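2-aminomuconic 6-semialdehyde dehydrogenase (Pseudomonas sp., PDB 7BZV) catalyses the oxidation of 2-aminomuconic 6-semialdehyde in the meta-cleavage breakdown of 2-aminophenol, working as a tetramer whose assembly is required for binding the cofactor NAD+. Local coordinates at residues 7-12 with 43-48; 259-264 with 398-403; 270-275 with 301-306. One frame throughout, in Å; residues are numbered along the deposited sequence.

Contacts 2 and 3 are neighbours in the probable catalytic domain, with centres about 13 Å apart. I262 supplies most of the meeting ground between them: its CD1 lies 3.5 Å from F303 CE1, and its CG2 lies 3.8 Å from M271 CG. A260 CB adds a close touch of 3.4 Å to M275 CE. Contact 1 is remote, across the centre of the chain, its own centre about 52 Å from that of contact 2 and about 50 Å from that of contact 3. The nearest atoms are still about 37 Å away in each case. No cofactor, substrate or metal atom takes part in any of the three, which report on packing within the aldehyde dehydrogenase fold.

Contact 1 of 3, residues 7-12 with 43-48; sequences NFVDGK and DAAVKA
V9 and D10 lie at the tip of a beta hairpin with a two-residue loop that rests on one face of helix 39-52, meeting A44, A45 and A48. The turn from V9 to K12 is type I', as the positive phi of D10 (52°) and of G11 shows, and it joins strand 3-9 to the antiparallel strand 12-14. V9 and K12 close it with paired backbone hydrogen bonds, V9 N to K12 O at 2.9 Å and K12 N to V9 O at 3.0 Å.

V9 straddles A45 with both of its methyls. With CG1 anti to the backbone N (chi1 172°), that branch reaches the helix backbone itself, 3.8 Å from A45 CA, while CG2 meets A45 CB at 4.2 Å. CG1 also brushes the A44 methyl, and L41, one turn earlier on the helix, is a further neighbour of V9. The small alanines let the hairpin come this near, the CA atoms of V9 and A45 being 5.5 Å apart.

One helical turn on from A44, the A48 methyl lies over the flat side of the D10 carboxylate, its CB 3.5 Å from D10 CG. That contact is apolar on the helix side only; the charge of D10 is met elsewhere, OD2 forming a salt bridge with R51, while the D10 backbone N donates to OD1 of N204. The other carboxylate oxygen works through solvent: a single water donates to D10 OD1 at 2.8 Å and to A48 O at 2.9 Å.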
ATOM      1  N   ASN B   7     -13.685 -38.180 -12.966  1.00 44.13           N
ATOM      2  CA  ASN B   7     -12.806 -37.089 -13.342  1.00 47.69           C
ATOM      3  C   ASN B   7     -13.563 -36.082 -14.208  1.00 56.43           C
ATOM      4  O   ASN B   7     -14.601 -36.396 -14.801  1.00 46.92           O
ATOM      5  CB  ASN B   7     -11.589 -37.605 -14.113  1.00 55.99           C
ATOM      6  CG  ASN B   7     -10.846 -38.692 -13.380  1.00 54.65           C
ATOM      7  OD1 ASN B   7      -9.990 -38.416 -12.549  1.00 54.44           O
ATOM      8  ND2 ASN B   7     -11.155 -39.948 -13.708  1.00 52.36           N
ATOM      9  N   PHE B   8     -13.020 -34.862 -14.285  1.00 45.13           N
ATOM     10  CA  PHE B   8     -13.615 -33.792 -15.090  1.00 45.88           C
ATOM     11  C   PHE B   8     -12.480 -33.116 -15.853  1.00 48.07           C
ATOM     12  O   PHE B   8     -11.675 -32.388 -15.264  1.00 44.41           O
ATOM     13  CB  PHE B   8     -14.397 -32.826 -14.187  1.00 44.17           C
ATOM     14  CG  PHE B   8     -15.222 -31.815 -14.932  1.00 43.78           C
ATOM     15  CD1 PHE B   8     -16.361 -32.190 -15.612  1.00 44.32           C
ATOM     16  CD2 PHE B   8     -14.853 -30.465 -14.928  1.00 42.69           C
ATOM     17  CE1 PHE B   8     -17.117 -31.257 -16.312  1.00 51.28           C
ATOM     18  CE2 PHE B   8     -15.593 -29.523 -15.626  1.00 46.39           C
ATOM     19  CZ  PHE B   8     -16.732 -29.914 -16.312  1.00 48.75           C
ATOM     20  N   VAL B   9     -12.387 -33.365 -17.159  1.00 44.50           N
ATOM     21  CA  VAL B   9     -11.268 -32.870 -17.959  1.00 56.65           C
ATOM     22  C   VAL B   9     -11.834 -32.208 -19.200  1.00 54.83           C
ATOM     23  O   VAL B   9     -12.590 -32.836 -19.955  1.00 47.95           O
ATOM     24  CB  VAL B   9     -10.279 -33.990 -18.338  1.00 54.54           C
ATOM     25  CG1 VAL B   9      -9.242 -33.481 -19.340  1.00 50.39           C
ATOM     26  CG2 VAL B   9      -9.583 -34.537 -17.075  1.00 45.46           C
ATOM     27  N   ASP B  10     -11.465 -30.947 -19.412  1.00 41.40           N
ATOM     28  CA  ASP B  10     -11.846 -30.201 -20.609  1.00 55.50           C
ATOM     29  C   ASP B  10     -13.354 -30.263 -20.829  1.00 53.59           C
ATOM     30  O   ASP B  10     -13.832 -30.502 -21.939  1.00 46.06           O
ATOM     31  CB  ASP B  10     -11.105 -30.732 -21.842  1.00 65.73           C
ATOM     32  CG  ASP B  10     -10.962 -29.686 -22.942  1.00 58.95           C
ATOM     33  OD1 ASP B  10     -11.188 -28.477 -22.685  1.00 48.01           O
ATOM     34  OD2 ASP B  10     -10.602 -30.078 -24.070  1.00 54.25           O
ATOM     35  N   GLY B  11     -14.108 -30.087 -19.748  1.00 42.18           N
ATOM     36  CA  GLY B  11     -15.547 -30.005 -19.801  1.00 52.51           C
ATOM     37  C   GLY B  11     -16.270 -31.330 -19.874  1.00 53.65           C
ATOM     38  O   GLY B  11     -17.502 -31.332 -19.981  1.00 52.95           O
ATOM     39  N   LYS B  12     -15.557 -32.455 -19.793  1.00 47.75           N
ATOM     40  CA  LYS B  12     -16.159 -33.774 -19.954  1.00 55.49           C
ATOM     41  C   LYS B  12     -15.871 -34.621 -18.724  1.00 56.80           C
ATOM     42  O   LYS B  12     -14.748 -34.617 -18.206  1.00 51.72           O
ATOM     43  CB  LYS B  12     -15.634 -34.477 -21.226  1.00 55.13           C
ATOM     44  CG  LYS B  12     -15.840 -33.674 -22.527  1.00 64.06           C
ATOM     45  CD  LYS B  12     -15.156 -34.319 -23.725  1.00 76.54           C
ATOM     46  CE  LYS B  12     -14.471 -33.277 -24.613  1.00 96.56           C
ATOM     47  NZ  LYS B  12     -13.009 -33.538 -24.796  1.00 95.78           N
ATOM     48  N   ASP B  43      -1.944 -35.535 -18.453  1.00 48.94           N
ATOM     49  CA  ASP B  43      -1.444 -34.836 -19.626  1.00 52.99           C
ATOM     50  C   ASP B  43      -2.585 -34.148 -20.362  1.00 46.77           C
ATOM     51  O   ASP B  43      -2.466 -32.983 -20.753  1.00 46.01           O
ATOM     52  CB  ASP B  43      -0.724 -35.823 -20.547  1.00 78.30           C
ATOM     53  CG  ASP B  43       0.554 -35.256 -21.132  1.00104.73           C
ATOM     54  OD1 ASP B  43       0.478 -34.236 -21.850  1.00 96.66           O
ATOM     55  OD2 ASP B  43       1.634 -35.834 -20.878  1.00127.55           O
ATOM     56  N   ALA B  44      -3.704 -34.860 -20.568  1.00 35.41           N
ATOM     57  CA  ALA B  44      -4.852 -34.250 -21.241  1.00 40.88           C
ATOM     58  C   ALA B  44      -5.355 -33.037 -20.469  1.00 48.34           C
ATOM     59  O   ALA B  44      -5.664 -31.992 -21.061  1.00 40.21           O
ATOM     60  CB  ALA B  44      -5.967 -35.282 -21.415  1.00 41.48           C
ATOM     61  N   ALA B  45      -5.398 -33.140 -19.143  1.00 48.31           N
ATOM     62  CA  ALA B  45      -5.852 -32.013 -18.339  1.00 43.30           C
ATOM     63  C   ALA B  45      -4.925 -30.814 -18.494  1.00 41.57           C
ATOM     64  O   ALA B  45      -5.386 -29.676 -18.643  1.00 40.27           O
ATOM     65  CB  ALA B  45      -5.959 -32.445 -16.878  1.00 38.08           C
ATOM     66  N   VAL B  46      -3.608 -31.038 -18.444  1.00 33.98           N
ATOM     67  CA  VAL B  46      -2.695 -29.901 -18.529  1.00 46.52           C
ATOM     68  C   VAL B  46      -2.832 -29.224 -19.885  1.00 48.84           C
ATOM     69  O   VAL B  46      -2.788 -27.985 -20.005  1.00 35.66           O
ATOM     70  CB  VAL B  46      -1.246 -30.351 -18.247  1.00 46.80           C
ATOM     71  CG1 VAL B  46      -0.279 -29.215 -18.585  1.00 65.15           C
ATOM     72  CG2 VAL B  46      -1.054 -30.786 -16.755  1.00 41.90           C
ATOM     73  N   LYS B  47      -2.982 -30.028 -20.936  1.00 46.81           N
ATOM     74  CA  LYS B  47      -3.074 -29.470 -22.273  1.00 42.91           C
ATOM     75  C   LYS B  47      -4.400 -28.758 -22.470  1.00 30.24           C
ATOM     76  O   LYS B  47      -4.440 -27.682 -23.071  1.00 40.04           O
ATOM     77  CB  LYS B  47      -2.849 -30.590 -23.300  1.00 52.22           C
ATOM     78  CG  LYS B  47      -1.415 -31.173 -23.223  1.00 75.32           C
ATOM     79  CD  LYS B  47      -0.301 -30.085 -23.387  1.00 90.92           C
ATOM     80  CE  LYS B  47      -0.704 -28.937 -24.354  1.00 99.08           C
ATOM     81  NZ  LYS B  47       0.129 -27.682 -24.190  1.00 98.44           N
ATOM     82  N   ALA B  48      -5.489 -29.322 -21.929  1.00 37.58           N
ATOM     83  CA  ALA B  48      -6.757 -28.607 -21.940  1.00 49.26           C
ATOM     84  C   ALA B  48      -6.670 -27.270 -21.188  1.00 44.43           C
ATOM     85  O   ALA B  48      -7.309 -26.293 -21.589  1.00 35.39           O
ATOM     86  CB  ALA B  48      -7.856 -29.479 -21.342  1.00 42.29           C
TER
HETATM   87  O   HOH W   1      -9.395 -26.553 -23.599  1.00 47.39           O

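Contact 2 of 3, residues 259-264 with 398-403; sequences AAVIFA and TPFDSE
The backbones bearing F263 and F400 run well apart, the nearest CA pair, F263 and E403, being 9.0 Å from each other, so side chains have to bridge the space. Strands 258-262 and 394-400 are parallel members of the mixed seven-stranded sheet, which probably corresponds to that of the catalytic domain in other aldehyde dehydrogenases, with strand 290-296 between them. The contact forms where both chains leave the sheet, and E296 of the intervening strand touches both phenylalanines.

The main contact is a T-shaped (edge-to-face) aromatic pair. F400 turns its edge to one face of F263, with centroids 5.2 Å apart and planes at 83°, near the perpendicular. The closest carbons are F263 CE1 and F400 CE1 at 3.6 Å, and F400 CZ lies over the F263 face toward the rim. F400 holds CG between its backbone N and carbonyl carbon (chi1 75°), which directs the ring from strand 394-400, across the line of strand 290-296, toward residues 261-263. V406 and R409 of helix 403-411 also touch that ring.

Past the rings, where S402 is the N-cap of this helix, E403 packs on E488 of a neighbouring subunit, bringing the contact close to a subunit interface.

The first segment adds two more touches to F400, both oblique to its ring. V261 CG1 comes within 4.2 Å of F400 CZ, and the backbone oxygen I262 O lies 3.6 Å from F400 CE2.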
ATOM      1  N   ALA B 259       2.651 -25.153  19.424  1.00 30.92           N
ATOM      2  CA  ALA B 259       2.619 -24.888  20.849  1.00 30.58           C
ATOM      3  C   ALA B 259       1.459 -23.980  21.247  1.00 22.09           C
ATOM      4  O   ALA B 259       1.135 -23.010  20.561  1.00 28.04           O
ATOM      5  CB  ALA B 259       3.928 -24.241  21.301  1.00 25.50           C
ATOM      6  N   ALA B 260       0.861 -24.315  22.376  1.00 25.25           N
ATOM      7  CA  ALA B 260      -0.030 -23.443  23.123  1.00 24.89           C
ATOM      8  C   ALA B 260       0.672 -23.010  24.391  1.00 24.65           C
ATOM      9  O   ALA B 260       1.259 -23.846  25.089  1.00 26.98           O
ATOM     10  CB  ALA B 260      -1.326 -24.169  23.480  1.00 27.52           C
ATOM     11  N   VAL B 261       0.576 -21.717  24.708  1.00 25.46           N
ATOM     12  CA  VAL B 261       1.221 -21.123  25.873  1.00 25.68           C
ATOM     13  C   VAL B 261       0.141 -20.446  26.722  1.00 27.93           C
ATOM     14  O   VAL B 261      -0.435 -19.430  26.302  1.00 22.94           O
ATOM     15  CB  VAL B 261       2.317 -20.115  25.470  1.00 24.45           C
ATOM     16  CG1 VAL B 261       3.023 -19.585  26.681  1.00 29.21           C
ATOM     17  CG2 VAL B 261       3.299 -20.758  24.551  1.00 26.76           C
ATOM     18  N   ILE B 262      -0.076 -20.963  27.935  1.00 29.68           N
ATOM     19  CA  ILE B 262      -1.159 -20.529  28.806  1.00 26.30           C
ATOM     20  C   ILE B 262      -0.567 -19.943  30.083  1.00 21.22           C
ATOM     21  O   ILE B 262       0.014 -20.664  30.907  1.00 25.73           O
ATOM     22  CB  ILE B 262      -2.123 -21.680  29.105  1.00 25.62           C
ATOM     23  CG1 ILE B 262      -2.645 -22.232  27.761  1.00 30.65           C
ATOM     24  CG2 ILE B 262      -3.274 -21.192  30.027  1.00 28.41           C
ATOM     25  CD1 ILE B 262      -3.193 -23.610  27.887  1.00 39.47           C
ATOM     26  N   PHE B 263      -0.710 -18.639  30.239  1.00 26.42           N
ATOM     27  CA  PHE B 263      -0.252 -17.920  31.412  1.00 25.67           C
ATOM     28  C   PHE B 263      -1.313 -17.902  32.507  1.00 27.17           C
ATOM     29  O   PHE B 263      -2.527 -17.978  32.267  1.00 25.05           O
ATOM     30  CB  PHE B 263       0.155 -16.475  31.045  1.00 22.68           C
ATOM     31  CG  PHE B 263       1.450 -16.415  30.257  1.00 26.29           C
ATOM     32  CD1 PHE B 263       2.683 -16.346  30.903  1.00 31.27           C
ATOM     33  CD2 PHE B 263       1.426 -16.464  28.884  1.00 22.64           C
ATOM     34  CE1 PHE B 263       3.857 -16.317  30.178  1.00 29.99           C
ATOM     35  CE2 PHE B 263       2.617 -16.414  28.125  1.00 26.00           C
ATOM     36  CZ  PHE B 263       3.816 -16.357  28.771  1.00 25.20           C
ATOM     37  N   ALA B 264      -0.823 -17.774  33.738  1.00 26.16           N
ATOM     38  CA  ALA B 264      -1.704 -17.795  34.897  1.00 27.40           C
ATOM     39  C   ALA B 264      -2.707 -16.648  34.893  1.00 27.46           C
ATOM     40  O   ALA B 264      -3.786 -16.778  35.494  1.00 30.04           O
ATOM     41  CB  ALA B 264      -0.852 -17.769  36.166  1.00 28.34           C
ATOM     42  N   THR B 398       2.763 -29.611  29.944  1.00 28.22           N
ATOM     43  CA  THR B 398       3.943 -29.486  30.804  1.00 29.05           C
ATOM     44  C   THR B 398       3.903 -28.116  31.466  1.00 31.77           C
ATOM     45  O   THR B 398       3.408 -27.155  30.866  1.00 29.32           O
ATOM     46  CB  THR B 398       5.238 -29.671  29.971  1.00 30.91           C
ATOM     47  OG1 THR B 398       6.433 -29.597  30.770  1.00 35.99           O
ATOM     48  CG2 THR B 398       5.301 -28.610  28.846  1.00 35.93           C
ATOM     49  N   PRO B 399       4.389 -27.992  32.694  1.00 28.22           N
ATOM     50  CA  PRO B 399       4.478 -26.667  33.320  1.00 28.75           C
ATOM     51  C   PRO B 399       5.693 -25.881  32.849  1.00 31.32           C
ATOM     52  O   PRO B 399       6.709 -26.437  32.425  1.00 28.77           O
ATOM     53  CB  PRO B 399       4.611 -26.992  34.817  1.00 30.91           C
ATOM     54  CG  PRO B 399       5.349 -28.327  34.832  1.00 32.65           C
ATOM     55  CD  PRO B 399       4.874 -29.070  33.578  1.00 33.15           C
ATOM     56  N   PHE B 400       5.575 -24.563  32.956  1.00 28.42           N
ATOM     57  CA  PHE B 400       6.702 -23.648  32.770  1.00 33.43           C
ATOM     58  C   PHE B 400       6.675 -22.579  33.852  1.00 29.33           C
ATOM     59  O   PHE B 400       5.652 -22.358  34.516  1.00 30.63           O
ATOM     60  CB  PHE B 400       6.715 -22.980  31.382  1.00 30.59           C
ATOM     61  CG  PHE B 400       5.699 -21.900  31.188  1.00 25.83           C
ATOM     62  CD1 PHE B 400       5.991 -20.583  31.464  1.00 26.83           C
ATOM     63  CD2 PHE B 400       4.460 -22.201  30.677  1.00 25.08           C
ATOM     64  CE1 PHE B 400       5.041 -19.568  31.245  1.00 26.64           C
ATOM     65  CE2 PHE B 400       3.546 -21.227  30.474  1.00 24.15           C
ATOM     66  CZ  PHE B 400       3.831 -19.899  30.748  1.00 29.77           C
ATOM     67  N   ASP B 401       7.826 -21.919  34.038  1.00 28.85           N
ATOM     68  CA  ASP B 401       7.961 -20.917  35.086  1.00 28.52           C
ATOM     69  C   ASP B 401       8.204 -19.512  34.565  1.00 40.02           C
ATOM     70  O   ASP B 401       7.696 -18.568  35.157  1.00 38.65           O
ATOM     71  CB  ASP B 401       9.080 -21.306  36.056  1.00 30.62           C
ATOM     72  CG  ASP B 401       8.752 -22.594  36.789  1.00 37.02           C
ATOM     73  OD1 ASP B 401       7.775 -22.577  37.544  1.00 32.74           O
ATOM     74  OD2 ASP B 401       9.404 -23.626  36.556  1.00 34.00           O
ATOM     75  N   SER B 402       8.891 -19.336  33.450  1.00 31.74           N
ATOM     76  CA  SER B 402       9.188 -17.986  33.013  1.00 28.88           C
ATOM     77  C   SER B 402       8.915 -17.796  31.527  1.00 28.72           C
ATOM     78  O   SER B 402       8.859 -18.738  30.731  1.00 27.55           O
ATOM     79  CB  SER B 402      10.639 -17.625  33.358  1.00 33.83           C
ATOM     80  OG  SER B 402      11.484 -18.095  32.335  1.00 34.56           O
ATOM     81  N   GLU B 403       8.708 -16.527  31.195  1.00 28.57           N
ATOM     82  CA  GLU B 403       8.441 -16.107  29.830  1.00 32.25           C
ATOM     83  C   GLU B 403       9.611 -16.426  28.907  1.00 34.48           C
ATOM     84  O   GLU B 403       9.411 -16.972  27.824  1.00 26.93           O
ATOM     85  CB  GLU B 403       8.120 -14.608  29.842  1.00 34.92           C
ATOM     86  CG  GLU B 403       7.854 -13.994  28.479  1.00 33.96           C
ATOM     87  CD  GLU B 403       7.439 -12.517  28.556  1.00 31.77           C
ATOM     88  OE1 GLU B 403       6.597 -12.149  29.411  1.00 34.84           O
ATOM     89  OE2 GLU B 403       7.952 -11.730  27.730  1.00 36.52           O
TER

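Contact 3 of 3, residues 270-275 with 301-306; sequences KMLDGM and DRFCVA
M271 and F303 each carry CG anti to the backbone N, with chi1 172° and 178° respectively, and these torsions send the two side chains toward one another. The methionine chain then bends at both chi2 and chi3, which sets its sulfur beside the ring. SD lies close to the F303 ring plane, 3.6 Å from CE1 and 4.9 Å from the ring centroid, a Met-aromatic contact made at the edge. The terminal methyl follows along the same edge, M271 CE standing 3.8 Å from F303 CD1.

Helix 268-280 is the connection of a beta-alpha-beta crossover, leading from strand 258-262 to the parallel strand 290-296, and helix 297-312 follows directly. The two short helical segments cross at -53° with axes 11.6 Å apart, a wide spacing that long side chains fill. F303 also packs on V295 and V397 of the sheet, and M271 on W422.

Replacing M271 with an alanine would probably open a gap at the ring edge of F303, which would lose its sulfur partner and might be freer to turn.

L272 completes the interface by dividing its branches. Its CD2 passes obliquely by the ring, 4.4 Å from F303 CE1. The other branch reaches one helical turn further along the facing helix, where L272 CD1 meets A306 CB at 3.8 Å.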
ATOM      1  N   LYS B 270     -12.443 -18.600  29.095  1.00 26.03           N
ATOM      2  CA  LYS B 270     -12.317 -18.450  27.639  1.00 22.34           C
ATOM      3  C   LYS B 270     -11.207 -19.341  27.094  1.00 22.82           C
ATOM      4  O   LYS B 270     -11.315 -19.892  25.983  1.00 26.70           O
ATOM      5  CB  LYS B 270     -12.050 -16.996  27.259  1.00 26.16           C
ATOM      6  CG  LYS B 270     -13.184 -16.045  27.545  1.00 30.04           C
ATOM      7  CD  LYS B 270     -12.774 -14.631  27.026  1.00 29.66           C
ATOM      8  CE  LYS B 270     -13.821 -13.586  27.328  1.00 46.92           C
ATOM      9  NZ  LYS B 270     -15.082 -14.027  26.729  1.00 43.62           N
ATOM     10  N   MET B 271     -10.117 -19.445  27.849  1.00 24.52           N
ATOM     11  CA  MET B 271      -8.984 -20.268  27.457  1.00 22.33           C
ATOM     12  C   MET B 271      -9.388 -21.722  27.351  1.00 23.84           C
ATOM     13  O   MET B 271      -9.061 -22.390  26.363  1.00 22.67           O
ATOM     14  CB  MET B 271      -7.839 -20.071  28.458  1.00 20.91           C
ATOM     15  CG  MET B 271      -6.659 -21.009  28.286  1.00 21.85           C
ATOM     16  SD  MET B 271      -6.834 -22.659  28.976  1.00 26.66           S
ATOM     17  CE  MET B 271      -7.061 -22.298  30.707  1.00 26.30           C
ATOM     18  N   LEU B 272     -10.153 -22.219  28.316  1.00 24.21           N
ATOM     19  CA  LEU B 272     -10.551 -23.615  28.237  1.00 24.51           C
ATOM     20  C   LEU B 272     -11.414 -23.865  27.008  1.00 26.79           C
ATOM     21  O   LEU B 272     -11.275 -24.908  26.329  1.00 23.05           O
ATOM     22  CB  LEU B 272     -11.309 -24.038  29.497  1.00 25.51           C
ATOM     23  CG  LEU B 272     -10.578 -24.441  30.757  1.00 47.72           C
ATOM     24  CD1 LEU B 272     -11.686 -24.870  31.744  1.00 63.70           C
ATOM     25  CD2 LEU B 272      -9.613 -25.552  30.491  1.00 43.80           C
ATOM     26  N   ASP B 273     -12.368 -22.959  26.749  1.00 25.98           N
ATOM     27  CA  ASP B 273     -13.194 -23.093  25.552  1.00 26.25           C
ATOM     28  C   ASP B 273     -12.331 -23.140  24.297  1.00 24.31           C
ATOM     29  O   ASP B 273     -12.561 -23.944  23.382  1.00 26.25           O
ATOM     30  CB  ASP B 273     -14.159 -21.914  25.414  1.00 29.82           C
ATOM     31  CG  ASP B 273     -15.328 -21.996  26.355  1.00 37.36           C
ATOM     32  OD1 ASP B 273     -15.549 -23.042  26.974  1.00 31.75           O
ATOM     33  OD2 ASP B 273     -16.025 -20.983  26.472  1.00 34.15           O
ATOM     34  N   GLY B 274     -11.375 -22.213  24.214  1.00 24.40           N
ATOM     35  CA  GLY B 274     -10.514 -22.125  23.044  1.00 25.60           C
ATOM     36  C   GLY B 274      -9.561 -23.293  22.911  1.00 28.57           C
ATOM     37  O   GLY B 274      -9.360 -23.812  21.814  1.00 28.91           O
ATOM     38  N   MET B 275      -8.985 -23.736  24.020  1.00 22.97           N
ATOM     39  CA  MET B 275      -8.054 -24.858  23.984  1.00 25.60           C
ATOM     40  C   MET B 275      -8.749 -26.176  23.668  1.00 28.39           C
ATOM     41  O   MET B 275      -8.157 -27.027  22.991  1.00 25.41           O
ATOM     42  CB  MET B 275      -7.301 -24.945  25.301  1.00 23.83           C
ATOM     43  CG  MET B 275      -6.205 -23.850  25.459  1.00 27.94           C
ATOM     44  SD  MET B 275      -5.039 -23.822  24.093  1.00 27.09           S
ATOM     45  CE  MET B 275      -4.392 -25.487  24.121  1.00 28.71           C
ATOM     46  N   ASP B 301      -2.029 -27.363  37.743  1.00 26.44           N
ATOM     47  CA  ASP B 301      -2.926 -28.375  38.294  1.00 31.60           C
ATOM     48  C   ASP B 301      -4.385 -28.050  37.993  1.00 30.86           C
ATOM     49  O   ASP B 301      -5.164 -28.931  37.613  1.00 29.04           O
ATOM     50  CB  ASP B 301      -2.729 -28.500  39.807  1.00 34.61           C
ATOM     51  CG  ASP B 301      -1.466 -29.236  40.172  1.00 50.46           C
ATOM     52  OD1 ASP B 301      -0.944 -30.018  39.341  1.00 44.91           O
ATOM     53  OD2 ASP B 301      -0.991 -29.029  41.304  1.00 55.04           O
ATOM     54  N   ARG B 302      -4.784 -26.794  38.207  1.00 30.80           N
ATOM     55  CA  ARG B 302      -6.142 -26.396  37.874  1.00 30.58           C
ATOM     56  C   ARG B 302      -6.439 -26.686  36.410  1.00 31.26           C
ATOM     57  O   ARG B 302      -7.522 -27.177  36.065  1.00 31.39           O
ATOM     58  CB  ARG B 302      -6.328 -24.915  38.178  1.00 35.72           C
ATOM     59  CG  ARG B 302      -7.717 -24.368  37.885  1.00 35.39           C
ATOM     60  CD  ARG B 302      -7.792 -22.869  38.191  1.00 41.09           C
ATOM     61  NE  ARG B 302      -9.037 -22.293  37.715  1.00 35.98           N
ATOM     62  CZ  ARG B 302      -9.254 -20.993  37.538  1.00 39.86           C
ATOM     63  NH1 ARG B 302      -8.309 -20.110  37.804  1.00 39.32           N
ATOM     64  NH2 ARG B 302     -10.425 -20.578  37.101  1.00 40.76           N
ATOM     65  N   PHE B 303      -5.484 -26.386  35.534  1.00 27.70           N
ATOM     66  CA  PHE B 303      -5.670 -26.642  34.114  1.00 24.22           C
ATOM     67  C   PHE B 303      -5.926 -28.120  33.850  1.00 29.95           C
ATOM     68  O   PHE B 303      -6.826 -28.483  33.088  1.00 25.74           O
ATOM     69  CB  PHE B 303      -4.435 -26.214  33.330  1.00 24.98           C
ATOM     70  CG  PHE B 303      -4.540 -26.488  31.857  1.00 23.27           C
ATOM     71  CD1 PHE B 303      -5.163 -25.586  31.034  1.00 32.61           C
ATOM     72  CD2 PHE B 303      -4.058 -27.673  31.302  1.00 26.59           C
ATOM     73  CE1 PHE B 303      -5.277 -25.839  29.678  1.00 31.59           C
ATOM     74  CE2 PHE B 303      -4.167 -27.928  29.934  1.00 27.86           C
ATOM     75  CZ  PHE B 303      -4.796 -27.016  29.129  1.00 29.70           C
ATOM     76  N   CYS B 304      -5.064 -28.984  34.388  1.00 25.80           N
ATOM     77  CA  CYS B 304      -5.201 -30.414  34.136  1.00 28.87           C
ATOM     78  C   CYS B 304      -6.518 -30.953  34.681  1.00 25.41           C
ATOM     79  O   CYS B 304      -7.162 -31.786  34.043  1.00 25.01           O
ATOM     80  CB  CYS B 304      -4.037 -31.183  34.748  1.00 26.34           C
ATOM     81  SG  CYS B 304      -2.482 -30.861  33.884  1.00 30.56           S
ATOM     82  N   VAL B 305      -6.922 -30.501  35.858  1.00 26.88           N
ATOM     83  CA  VAL B 305      -8.171 -30.991  36.444  1.00 35.52           C
ATOM     84  C   VAL B 305      -9.355 -30.551  35.598  1.00 30.55           C
ATOM     85  O   VAL B 305     -10.235 -31.349  35.246  1.00 27.08           O
ATOM     86  CB  VAL B 305      -8.302 -30.501  37.899  1.00 28.42           C
ATOM     87  CG1 VAL B 305      -9.711 -30.769  38.454  1.00 27.89           C
ATOM     88  CG2 VAL B 305      -7.193 -31.109  38.790  1.00 30.06           C
ATOM     89  N   ALA B 306      -9.403 -29.268  35.271  1.00 27.54           N
ATOM     90  CA  ALA B 306     -10.550 -28.758  34.525  1.00 27.08           C
ATOM     91  C   ALA B 306     -10.572 -29.332  33.122  1.00 30.60           C
ATOM     92  O   ALA B 306     -11.628 -29.717  32.612  1.00 25.24           O
ATOM     93  CB  ALA B 306     -10.533 -27.228  34.474  1.00 29.09           C
TER